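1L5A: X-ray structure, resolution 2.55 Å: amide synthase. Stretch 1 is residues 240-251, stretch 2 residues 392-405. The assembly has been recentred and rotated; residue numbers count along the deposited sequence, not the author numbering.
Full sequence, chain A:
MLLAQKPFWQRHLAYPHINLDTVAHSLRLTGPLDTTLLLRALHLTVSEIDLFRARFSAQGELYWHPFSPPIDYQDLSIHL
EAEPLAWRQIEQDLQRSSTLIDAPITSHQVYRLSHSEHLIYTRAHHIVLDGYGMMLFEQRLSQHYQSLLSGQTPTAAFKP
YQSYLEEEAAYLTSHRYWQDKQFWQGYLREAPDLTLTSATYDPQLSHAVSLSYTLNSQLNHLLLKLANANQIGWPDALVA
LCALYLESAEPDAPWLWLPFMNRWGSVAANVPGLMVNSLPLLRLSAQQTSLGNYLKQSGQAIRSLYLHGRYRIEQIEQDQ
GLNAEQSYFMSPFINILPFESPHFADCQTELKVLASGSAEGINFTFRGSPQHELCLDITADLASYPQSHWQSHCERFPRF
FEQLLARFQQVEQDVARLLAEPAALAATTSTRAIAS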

# COMPACT_ATOMS: atom_id res chain seq x y z
N ALA A 240 11.44 11.63 22.38
CA ALA A 240 10.74 11.05 23.53
C ALA A 240 11.36 11.63 24.80
O ALA A 240 10.65 12.17 25.65
CB ALA A 240 10.88 9.53 23.52
N LEU A 241 12.69 11.52 24.91
CA LEU A 241 13.42 12.05 26.06
C LEU A 241 13.14 13.54 26.22
O LEU A 241 12.92 14.02 27.32
CB LEU A 241 14.93 11.86 25.89
CG LEU A 241 15.48 10.46 26.19
CD1 LEU A 241 16.96 10.41 25.86
CD2 LEU A 241 15.24 10.12 27.67
N CYS A 242 13.13 14.27 25.11
CA CYS A 242 12.85 15.70 25.18
C CYS A 242 11.46 15.93 25.75
O CYS A 242 11.25 16.84 26.54
CB CYS A 242 12.96 16.33 23.79
SG CYS A 242 12.45 18.06 23.76
N ALA A 243 10.50 15.10 25.35
CA ALA A 243 9.14 15.27 25.87
C ALA A 243 9.09 14.94 27.37
O ALA A 243 8.35 15.57 28.13
CB ALA A 243 8.17 14.40 25.11
N LEU A 244 9.86 13.94 27.78
CA LEU A 244 9.90 13.55 29.19
C LEU A 244 10.39 14.77 29.97
O LEU A 244 9.81 15.16 30.98
CB LEU A 244 10.88 12.38 29.40
CG LEU A 244 11.02 11.86 30.84
CD1 LEU A 244 9.65 11.49 31.40
CD2 LEU A 244 11.96 10.65 30.86
N TYR A 245 11.48 15.35 29.48
CA TYR A 245 12.11 16.52 30.07
C TYR A 245 11.14 17.69 30.24
O TYR A 245 11.14 18.35 31.27
CB TYR A 245 13.28 16.96 29.19
CG TYR A 245 13.71 18.38 29.40
CD1 TYR A 245 14.38 18.76 30.56
CD2 TYR A 245 13.41 19.36 28.46
CE1 TYR A 245 14.74 20.10 30.77
CE2 TYR A 245 13.76 20.69 28.65
CZ TYR A 245 14.43 21.05 29.81
OH TYR A 245 14.76 22.37 30.00
N LEU A 246 10.32 17.92 29.23
CA LEU A 246 9.35 19.00 29.27
C LEU A 246 8.25 18.72 30.27
O LEU A 246 7.42 19.58 30.55
CB LEU A 246 8.74 19.22 27.88
CG LEU A 246 9.68 19.65 26.74
CD1 LEU A 246 8.92 19.65 25.42
CD2 LEU A 246 10.26 21.03 27.03
N GLU A 247 8.25 17.52 30.83
CA GLU A 247 7.22 17.17 31.81
C GLU A 247 7.42 18.03 33.06
O GLU A 247 6.46 18.50 33.66
CB GLU A 247 7.29 15.69 32.18
CG GLU A 247 6.05 15.18 32.90
CD GLU A 247 4.84 15.09 31.99
OE1 GLU A 247 4.63 16.01 31.16
OE2 GLU A 247 4.08 14.10 32.11
N SER A 248 8.67 18.22 33.43
CA SER A 248 8.99 19.04 34.59
C SER A 248 9.29 20.46 34.16
O SER A 248 8.69 21.41 34.67
CB SER A 248 10.22 18.48 35.31
OG SER A 248 11.36 18.56 34.48
N ALA A 249 10.19 20.60 33.20
CA ALA A 249 10.62 21.90 32.68
C ALA A 249 9.53 22.84 32.17
O ALA A 249 9.69 24.06 32.23
CB ALA A 249 11.68 21.69 31.60
N GLU A 250 8.43 22.30 31.66
CA GLU A 250 7.36 23.15 31.13
C GLU A 250 6.07 22.32 31.09
O GLU A 250 5.44 22.16 30.06
CB GLU A 250 7.74 23.65 29.72
CG GLU A 250 7.01 24.92 29.26
CD GLU A 250 7.69 25.59 28.06
OE1 GLU A 250 8.91 25.84 28.14
OE2 GLU A 250 7.01 25.88 27.04
N PRO A 251 5.66 21.81 32.25
CA PRO A 251 4.46 20.98 32.38
C PRO A 251 3.19 21.54 31.73
O PRO A 251 2.36 20.78 31.24
CB PRO A 251 4.30 20.84 33.90
CG PRO A 251 4.84 22.15 34.40
CD PRO A 251 6.10 22.29 33.57
N SER A 392 16.09 29.55 31.72
CA SER A 392 15.83 28.35 32.49
C SER A 392 16.13 27.06 31.70
O SER A 392 16.77 26.15 32.24
CB SER A 392 14.37 28.38 32.96
OG SER A 392 14.10 27.32 33.85
N HIS A 393 15.67 26.99 30.45
CA HIS A 393 15.90 25.80 29.63
C HIS A 393 17.38 25.58 29.41
O HIS A 393 17.86 24.44 29.49
CB HIS A 393 15.18 25.88 28.27
CG HIS A 393 13.71 25.59 28.34
ND1 HIS A 393 13.21 24.36 28.71
CD2 HIS A 393 12.62 26.37 28.08
CE1 HIS A 393 11.88 24.39 28.67
NE2 HIS A 393 11.51 25.60 28.29
N CYS A 394 18.12 26.65 29.16
CA CYS A 394 19.56 26.49 28.92
C CYS A 394 20.30 25.92 30.12
O CYS A 394 21.41 25.41 29.98
CB CYS A 394 20.18 27.81 28.51
SG CYS A 394 19.76 28.29 26.85
N GLU A 395 19.71 26.02 31.30
CA GLU A 395 20.38 25.48 32.47
C GLU A 395 19.79 24.12 32.83
O GLU A 395 20.51 23.20 33.22
CB GLU A 395 20.25 26.46 33.66
N ARG A 396 18.47 23.97 32.67
CA ARG A 396 17.81 22.72 33.02
C ARG A 396 17.96 21.56 32.02
O ARG A 396 18.18 20.42 32.42
CB ARG A 396 16.32 22.99 33.33
N PHE A 397 17.85 21.83 30.72
CA PHE A 397 17.96 20.74 29.76
C PHE A 397 19.30 20.01 29.90
O PHE A 397 19.32 18.79 30.06
CB PHE A 397 17.75 21.24 28.32
CG PHE A 397 17.07 20.23 27.40
CD1 PHE A 397 16.98 18.88 27.76
CD2 PHE A 397 16.53 20.63 26.19
CE1 PHE A 397 16.36 17.95 26.91
CE2 PHE A 397 15.92 19.72 25.34
CZ PHE A 397 15.83 18.37 25.70
N PRO A 398 20.43 20.74 29.84
CA PRO A 398 21.72 20.05 29.97
C PRO A 398 21.82 19.22 31.24
O PRO A 398 22.36 18.11 31.23
CB PRO A 398 22.72 21.20 29.95
CG PRO A 398 22.08 22.16 28.98
CD PRO A 398 20.62 22.15 29.46
N ARG A 399 21.29 19.75 32.34
CA ARG A 399 21.32 19.05 33.62
C ARG A 399 20.52 17.76 33.46
O ARG A 399 20.94 16.69 33.95
CB ARG A 399 20.71 19.94 34.72
N PHE A 400 19.39 17.85 32.77
CA PHE A 400 18.53 16.70 32.53
C PHE A 400 19.34 15.52 31.99
O PHE A 400 19.14 14.39 32.41
CB PHE A 400 17.43 17.04 31.52
CG PHE A 400 16.56 15.86 31.14
CD1 PHE A 400 15.45 15.53 31.91
CD2 PHE A 400 16.88 15.07 30.04
CE1 PHE A 400 14.66 14.43 31.58
CE2 PHE A 400 16.10 13.96 29.70
CZ PHE A 400 14.98 13.64 30.48
N PHE A 401 20.26 15.80 31.07
CA PHE A 401 21.09 14.75 30.49
C PHE A 401 22.14 14.29 31.48
O PHE A 401 22.53 13.11 31.49
CB PHE A 401 21.74 15.23 29.19
CG PHE A 401 20.79 15.33 28.04
CD1 PHE A 401 20.49 16.56 27.46
CD2 PHE A 401 20.15 14.19 27.55
CE1 PHE A 401 19.57 16.66 26.42
CE2 PHE A 401 19.22 14.28 26.51
CZ PHE A 401 18.93 15.52 25.95
N GLU A 402 22.62 15.21 32.32
CA GLU A 402 23.62 14.87 33.32
C GLU A 402 23.03 13.87 34.32
O GLU A 402 23.71 12.94 34.75
CB GLU A 402 24.08 16.13 34.04
CG GLU A 402 25.15 16.92 33.30
CD GLU A 402 25.37 18.29 33.91
OE1 GLU A 402 25.12 18.45 35.12
OE2 GLU A 402 25.81 19.20 33.17
N GLN A 403 21.76 14.07 34.66
CA GLN A 403 21.06 13.18 35.58
C GLN A 403 20.88 11.79 35.00
O GLN A 403 21.33 10.81 35.57
CB GLN A 403 19.66 13.71 35.90
CG GLN A 403 19.58 14.67 37.06
CD GLN A 403 18.14 15.04 37.35
OE1 GLN A 403 17.25 14.18 37.34
NE2 GLN A 403 17.89 16.33 37.61
N LEU A 404 20.21 11.73 33.85
CA LEU A 404 19.96 10.46 33.17
C LEU A 404 21.23 9.64 33.17
O LEU A 404 21.21 8.45 33.49
CB LEU A 404 19.51 10.71 31.73
CG LEU A 404 18.55 9.71 31.06
CD1 LEU A 404 18.42 10.07 29.60
CD2 LEU A 404 19.06 8.29 31.18
N LEU A 405 22.35 10.26 32.81
CA LEU A 405 23.61 9.53 32.79
C LEU A 405 23.99 9.03 34.18
O LEU A 405 24.62 7.98 34.32
CB LEU A 405 24.75 10.40 32.25
CG LEU A 405 26.08 9.65 32.22
CD1 LEU A 405 25.94 8.36 31.43
CD2 LEU A 405 27.15 10.54 31.62

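Helix 240-249 crosses helix 392-405 at 120°, with the axes 10.7 Å apart at closest approach, a spacing filled largely by aromatic side chains. Leu241 opens the contact: its CD2 packs 3.7 Å from Leu404 CD1, while its carbonyl O lies 3.8 Å from Phe400 CZ. One residue on, Cys242 SG approaches Phe397 CZ at 3.9 Å, oblique to the ring, and Leu244 CD2 meets the edge of Phe400, 4.3 Å from CZ.

Tyr245 is the centre of the interface, a knob seated among His393, Arg396, Phe397 and Phe400. Its ring lies almost exactly parallel to that of Phe397 in an offset stack, planes at 1° and centroids 3.9 Å apart. Phe400 instead offers its face to the base of the tyrosine side chain, with Tyr245 CB 3.7 Å from the Phe400 ring centroid and nearly on the ring normal. The phenol reaches past these rings to a polar partner, Tyr245 OH hydrogen-bonding His393 ND1 at 2.8 Å.

Ala249 CB, 4.0 Å from His393 CE1, packs beside the imidazole. Beyond the helix, Glu250 completes the polar arrangement: His393 NE2 donates a hydrogen bond to Glu250 OE1 at 2.6 Å. Both ring nitrogens of the buried histidine are thus engaged by stretch 1, and both partner oxygens lie near the plane of the ring.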